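Local coordinates for putative neuraminyllactose-binding hemagglutinin homolog (Helicobacter pylori, PDB 3BGH), which is of uncertain function but is probably an outer-membrane lipoprotein and flagellar sheath adhesin that may bind sialylated (neuraminyllactose) receptors, at residues A[150-162]-A[182-196]. Sequence-based numbering, arbitrary orientation.
Sequences IDVSKIKAVIERV and KETDHDQAIRKIMNQ. With SO4 (sulfate ion), chain E.
A157 and A189 meet methyl to methyl, CB to CB at 3.7 Å, where helix 186-196 runs back along strand 156-161, outermost in the sheet of this chain. The two axes come within 7.8 Å at 160°, nearly antiparallel, and alanine's short side chain suits so close an approach. On one side of this pair I193 lays CD1 against A157 CB at 3.9 Å, and its CG2 reaches the CG2 of I155. I155 CG2, anti to the backbone N (CG1 takes chi1 -60°), also lies 3.5 Å from Q196 NE2; the two side chains run alongside each other, pointing opposite ways, so the glutamine covers the isoleucine at the solvent-facing border. On the other side I159 forks: CG2 packs on A189 CB at 3.9 Å, while CD1 touches the edge of the H186 ring at CE1. H186 ND1 is held in turn by D126 on the neighbouring strand. A classic beta bulge sets I159 and E160 together opposite V124, and beside it the I159 carbonyl O accepts a hydrogen bond from T184 N (3.0 Å), tying the strand to the turn just before the helix, whose N-cap is D185. Beyond this, R161 NE donates an almost straight bond to E183 OE1 (2.6 Å); OE1 lies close to the guanidinium plane, whereas NE meets it from above the carboxylate plane, the two planes being 66° apart. R161 NH2 grips O4 of a sulfate at 2.7 Å, an ion probably from the crystallisation liquor and bound also by K123. The chemistry thus divides: small and branched apolar residues seat the helix on the strand, while the backbone bond and salt bridge fasten residues 183-184, just ahead of the helix, to the strand's end, and the carboxylate, and in the crystal the sulfate, would probably stabilise the arginine's positive charge.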
loop_
_atom_site.group_PDB
_atom_site.type_symbol
_atom_site.label_atom_id
_atom_site.label_comp_id
_atom_site.label_asym_id
_atom_site.label_seq_id
_atom_site.Cartn_x
_atom_site.Cartn_y
_atom_site.Cartn_z
ATOM N N ILE A 150 2.694 -10.201 4.184
ATOM C CA ILE A 150 3.882 -9.931 3.437
ATOM C C ILE A 150 3.725 -8.521 2.950
ATOM O O ILE A 150 2.749 -8.186 2.254
ATOM C CB ILE A 150 4.084 -10.891 2.274
ATOM C CG1 ILE A 150 3.786 -12.333 2.692
ATOM C CG2 ILE A 150 5.485 -10.759 1.748
ATOM C CD1 ILE A 150 2.429 -12.854 2.204
ATOM N N ASP A 151 4.637 -7.682 3.399
ATOM C CA ASP A 151 4.789 -6.338 2.918
ATOM C C ASP A 151 5.503 -6.391 1.556
ATOM O O ASP A 151 6.603 -6.986 1.415
ATOM C CB ASP A 151 5.639 -5.565 3.925
ATOM C CG ASP A 151 5.895 -4.122 3.522
ATOM O OD1 ASP A 151 5.502 -3.651 2.429
ATOM O OD2 ASP A 151 6.539 -3.437 4.324
ATOM N N VAL A 152 4.894 -5.745 0.565
ATOM C CA VAL A 152 5.463 -5.722 -0.773
ATOM C C VAL A 152 5.773 -4.284 -1.191
ATOM O O VAL A 152 5.905 -3.995 -2.360
ATOM C CB VAL A 152 4.491 -6.371 -1.836
ATOM C CG1 VAL A 152 4.377 -7.901 -1.639
ATOM C CG2 VAL A 152 3.102 -5.650 -1.865
ATOM N N SER A 153 5.880 -3.374 -0.239
ATOM C CA SER A 153 6.224 -1.992 -0.571
ATOM C C SER A 153 7.739 -1.748 -0.670
ATOM O O SER A 153 8.542 -2.611 -0.318
ATOM C CB SER A 153 5.601 -1.075 0.448
ATOM O OG SER A 153 6.346 -1.118 1.647
ATOM N N LYS A 154 8.121 -0.566 -1.145
ATOM C CA LYS A 154 9.549 -0.179 -1.332
ATOM C C LYS A 154 10.353 -0.980 -2.360
ATOM O O LYS A 154 11.585 -0.888 -2.402
ATOM C CB LYS A 154 10.321 -0.102 0.005
ATOM C CG LYS A 154 9.651 0.735 1.068
ATOM C CD LYS A 154 9.959 2.202 0.945
ATOM C CE LYS A 154 9.896 2.903 2.339
ATOM N NZ LYS A 154 10.258 4.353 2.256
ATOM N N ILE A 155 9.681 -1.749 -3.196
ATOM C CA ILE A 155 10.341 -2.337 -4.350
ATOM C C ILE A 155 10.579 -1.331 -5.504
ATOM O O ILE A 155 9.630 -0.741 -6.025
ATOM C CB ILE A 155 9.604 -3.612 -4.812
ATOM C CG1 ILE A 155 9.605 -4.645 -3.653
ATOM C CG2 ILE A 155 10.292 -4.180 -6.008
ATOM C CD1 ILE A 155 8.910 -5.954 -3.928
ATOM N N LYS A 156 11.835 -1.165 -5.928
ATOM C CA LYS A 156 12.189 -0.072 -6.866
ATOM C C LYS A 156 12.734 -0.509 -8.238
ATOM O O LYS A 156 13.465 -1.504 -8.371
ATOM C CB LYS A 156 13.202 0.927 -6.247
ATOM C CG LYS A 156 13.131 1.173 -4.749
ATOM C CD LYS A 156 14.134 2.289 -4.293
ATOM C CE LYS A 156 14.274 2.389 -2.765
ATOM N NZ LYS A 156 14.458 3.821 -2.270
ATOM N N ALA A 157 12.387 0.269 -9.260
ATOM C CA ALA A 157 13.003 0.137 -10.558
ATOM C C ALA A 157 13.469 1.494 -11.061
ATOM O O ALA A 157 12.723 2.460 -11.101
ATOM C CB ALA A 157 12.037 -0.485 -11.528
ATOM N N VAL A 158 14.722 1.547 -11.475
ATOM C CA VAL A 158 15.275 2.756 -12.043
ATOM C C VAL A 158 14.776 2.935 -13.471
ATOM O O VAL A 158 14.859 2.007 -14.277
ATOM C CB VAL A 158 16.781 2.709 -12.031
ATOM C CG1 VAL A 158 17.339 3.968 -12.656
ATOM C CG2 VAL A 158 17.248 2.554 -10.611
ATOM N N ILE A 159 14.239 4.119 -13.761
ATOM C CA ILE A 159 13.793 4.445 -15.099
ATOM C C ILE A 159 14.733 5.425 -15.810
ATOM O O ILE A 159 14.851 5.401 -17.035
ATOM C CB ILE A 159 12.348 4.971 -15.140
ATOM C CG1 ILE A 159 12.123 6.071 -14.111
ATOM C CG2 ILE A 159 11.388 3.833 -14.915
ATOM C CD1 ILE A 159 10.681 6.609 -14.097
ATOM N N GLU A 160 15.419 6.252 -15.033
ATOM C CA GLU A 160 16.246 7.298 -15.579
ATOM C C GLU A 160 17.494 7.529 -14.703
ATOM O O GLU A 160 17.389 7.623 -13.470
ATOM C CB GLU A 160 15.387 8.555 -15.675
ATOM C CG GLU A 160 15.950 9.695 -16.482
ATOM C CD GLU A 160 14.900 10.785 -16.690
ATOM O OE1 GLU A 160 13.745 10.423 -17.004
ATOM O OE2 GLU A 160 15.215 11.993 -16.532
ATOM N N ARG A 161 18.666 7.578 -15.338
ATOM C CA ARG A 161 19.909 8.031 -14.681
ATOM C C ARG A 161 20.404 9.330 -15.310
ATOM O O ARG A 161 20.261 9.525 -16.507
ATOM C CB ARG A 161 21.002 6.976 -14.788
ATOM C CG ARG A 161 20.469 5.591 -14.561
ATOM C CD ARG A 161 21.522 4.571 -14.633
ATOM N NE ARG A 161 21.230 3.478 -13.713
ATOM C CZ ARG A 161 21.627 3.446 -12.442
ATOM N NH1 ARG A 161 22.334 4.456 -11.932
ATOM N NH2 ARG A 161 21.322 2.403 -11.681
ATOM N N VAL A 162 20.986 10.210 -14.504
ATOM C CA VAL A 162 21.577 11.442 -15.005
ATOM C C VAL A 162 23.079 11.237 -15.198
ATOM O O VAL A 162 23.818 11.039 -14.236
ATOM C CB VAL A 162 21.291 12.650 -14.077
ATOM C CG1 VAL A 162 22.007 13.902 -14.589
ATOM C CG2 VAL A 162 19.778 12.893 -13.967
ATOM N N LYS A 182 19.487 7.129 -19.130
ATOM C CA LYS A 182 18.035 7.110 -19.285
ATOM C C LYS A 182 17.536 5.672 -19.533
ATOM O O LYS A 182 17.127 5.323 -20.647
ATOM C CB LYS A 182 17.597 8.067 -20.406
ATOM C CG LYS A 182 16.087 8.279 -20.488
ATOM C CD LYS A 182 15.684 8.821 -21.845
ATOM C CE LYS A 182 14.304 8.306 -22.258
ATOM N NZ LYS A 182 13.851 8.922 -23.546
ATOM N N GLU A 183 17.555 4.867 -18.463
ATOM C CA GLU A 183 17.353 3.393 -18.508
ATOM C C GLU A 183 16.152 2.841 -19.299
ATOM O O GLU A 183 16.351 2.360 -20.419
ATOM C CB GLU A 183 17.421 2.774 -17.097
ATOM C CG GLU A 183 18.682 3.152 -16.337
ATOM C CD GLU A 183 19.498 1.948 -15.909
ATOM O OE1 GLU A 183 19.572 1.673 -14.685
ATOM O OE2 GLU A 183 20.073 1.282 -16.800
ATOM N N THR A 184 14.935 2.887 -18.734
ATOM C CA THR A 184 13.752 2.261 -19.386
ATOM C C THR A 184 12.495 3.173 -19.636
ATOM O O THR A 184 12.618 4.391 -19.843
ATOM C CB THR A 184 13.349 0.872 -18.701
ATOM O OG1 THR A 184 12.867 1.075 -17.360
ATOM C CG2 THR A 184 14.525 -0.130 -18.694
ATOM N N ASP A 185 11.308 2.560 -19.684
ATOM C CA ASP A 185 10.038 3.273 -19.513
ATOM C C ASP A 185 9.193 2.570 -18.429
ATOM O O ASP A 185 9.607 1.540 -17.861
ATOM C CB ASP A 185 9.261 3.405 -20.836
ATOM C CG ASP A 185 8.636 2.086 -21.306
ATOM O OD1 ASP A 185 7.770 2.160 -22.223
ATOM O OD2 ASP A 185 9.010 1.000 -20.774
ATOM N N HIS A 186 8.018 3.128 -18.159
ATOM C CA HIS A 186 7.152 2.619 -17.110
ATOM C C HIS A 186 6.775 1.128 -17.197
ATOM O O HIS A 186 6.990 0.402 -16.227
ATOM C CB HIS A 186 5.925 3.520 -16.945
ATOM C CG HIS A 186 6.270 4.947 -16.659
ATOM N ND1 HIS A 186 7.234 5.307 -15.745
ATOM C CD2 HIS A 186 5.787 6.104 -17.169
ATOM C CE1 HIS A 186 7.332 6.624 -15.704
ATOM N NE2 HIS A 186 6.466 7.132 -16.559
ATOM N N ASP A 187 6.255 0.658 -18.332
ATOM C CA ASP A 187 5.715 -0.709 -18.375
ATOM C C ASP A 187 6.759 -1.773 -18.111
ATOM O O ASP A 187 6.476 -2.768 -17.448
ATOM C CB ASP A 187 4.893 -1.001 -19.629
ATOM C CG ASP A 187 3.475 -0.431 -19.522
ATOM O OD1 ASP A 187 2.533 -1.170 -19.090
ATOM O OD2 ASP A 187 3.326 0.783 -19.832
ATOM N N GLN A 188 7.978 -1.516 -18.566
ATOM C CA GLN A 188 9.118 -2.360 -18.239
ATOM C C GLN A 188 9.465 -2.358 -16.709
ATOM O O GLN A 188 9.814 -3.385 -16.124
ATOM C CB GLN A 188 10.297 -1.987 -19.161
ATOM C CG GLN A 188 11.484 -2.935 -19.180
ATOM C CD GLN A 188 11.300 -4.205 -20.025
ATOM O OE1 GLN A 188 12.242 -4.994 -20.176
ATOM N NE2 GLN A 188 10.093 -4.426 -20.546
ATOM N N ALA A 189 9.305 -1.214 -16.057
ATOM C CA ALA A 189 9.614 -1.080 -14.646
ATOM C C ALA A 189 8.557 -1.809 -13.782
ATOM O O ALA A 189 8.893 -2.476 -12.804
ATOM C CB ALA A 189 9.724 0.387 -14.272
ATOM N N ILE A 190 7.298 -1.671 -14.196
ATOM C CA ILE A 190 6.151 -2.369 -13.617
ATOM C C ILE A 190 6.354 -3.892 -13.634
ATOM O O ILE A 190 6.176 -4.585 -12.628
ATOM C CB ILE A 190 4.862 -1.987 -14.391
ATOM C CG1 ILE A 190 4.539 -0.510 -14.124
ATOM C CG2 ILE A 190 3.712 -2.877 -14.021
ATOM C CD1 ILE A 190 3.389 0.038 -14.908
ATOM N N ARG A 191 6.745 -4.388 -14.793
ATOM C CA ARG A 191 7.081 -5.781 -14.969
ATOM C C ARG A 191 8.144 -6.290 -13.974
ATOM O O ARG A 191 7.969 -7.362 -13.374
ATOM C CB ARG A 191 7.443 -6.023 -16.434
ATOM C CG ARG A 191 6.416 -6.872 -17.124
ATOM C CD ARG A 191 6.049 -6.453 -18.532
ATOM N NE ARG A 191 7.053 -6.830 -19.512
ATOM C CZ ARG A 191 6.860 -6.824 -20.833
ATOM N NH1 ARG A 191 5.679 -6.496 -21.364
ATOM N NH2 ARG A 191 7.860 -7.168 -21.632
ATOM N N LYS A 192 9.206 -5.501 -13.778
ATOM C CA LYS A 192 10.308 -5.813 -12.837
ATOM C C LYS A 192 9.878 -5.776 -11.393
ATOM O O LYS A 192 10.199 -6.678 -10.627
ATOM C CB LYS A 192 11.480 -4.846 -13.017
ATOM C CG LYS A 192 12.340 -5.093 -14.271
ATOM C CD LYS A 192 13.653 -4.358 -14.196
ATOM C CE LYS A 192 13.582 -3.023 -14.930
ATOM N NZ LYS A 192 14.754 -2.146 -14.566
ATOM N N ILE A 193 9.132 -4.741 -11.028
ATOM C CA ILE A 193 8.658 -4.572 -9.674
ATOM C C ILE A 193 7.719 -5.698 -9.279
ATOM O O ILE A 193 7.873 -6.281 -8.194
ATOM C CB ILE A 193 8.011 -3.166 -9.486
ATOM C CG1 ILE A 193 9.129 -2.106 -9.424
ATOM C CG2 ILE A 193 7.089 -3.138 -8.262
ATOM C CD1 ILE A 193 8.681 -0.657 -9.607
ATOM N N MET A 194 6.773 -6.010 -10.174
ATOM C CA MET A 194 5.813 -7.092 -9.969
ATOM C C MET A 194 6.502 -8.463 -9.863
ATOM O O MET A 194 6.107 -9.266 -9.033
ATOM C CB MET A 194 4.727 -7.151 -11.077
ATOM C CG MET A 194 4.035 -5.854 -11.437
ATOM S SD MET A 194 2.262 -6.056 -11.373
ATOM C CE MET A 194 2.173 -5.987 -9.594
ATOM N N ASN A 195 7.485 -8.744 -10.722
ATOM C CA ASN A 195 8.240 -9.987 -10.592
ATOM C C ASN A 195 8.896 -10.090 -9.241
ATOM O O ASN A 195 8.886 -11.156 -8.657
ATOM C CB ASN A 195 9.317 -10.164 -11.676
ATOM C CG ASN A 195 8.723 -10.436 -13.050
ATOM O OD1 ASN A 195 7.564 -10.830 -13.167
ATOM N ND2 ASN A 195 9.499 -10.195 -14.089
ATOM N N GLN A 196 9.492 -8.995 -8.763
ATOM C CA GLN A 196 10.147 -9.003 -7.467
ATOM C C GLN A 196 9.107 -9.171 -6.385
ATOM O O GLN A 196 9.364 -9.828 -5.409
ATOM C CB GLN A 196 10.911 -7.716 -7.198
ATOM C CG GLN A 196 12.265 -7.576 -7.830
ATOM C CD GLN A 196 12.949 -6.260 -7.400
ATOM O OE1 GLN A 196 13.179 -5.363 -8.225
ATOM N NE2 GLN A 196 13.247 -6.139 -6.100
HETATM S S SO4 E . 23.630 2.358 -8.798
HETATM O O1 SO4 E . 24.360 1.111 -8.566
HETATM O O2 SO4 E . 23.658 3.202 -7.601
HETATM O O3 SO4 E . 24.263 3.070 -9.898
HETATM O O4 SO4 E . 22.259 2.051 -9.181
#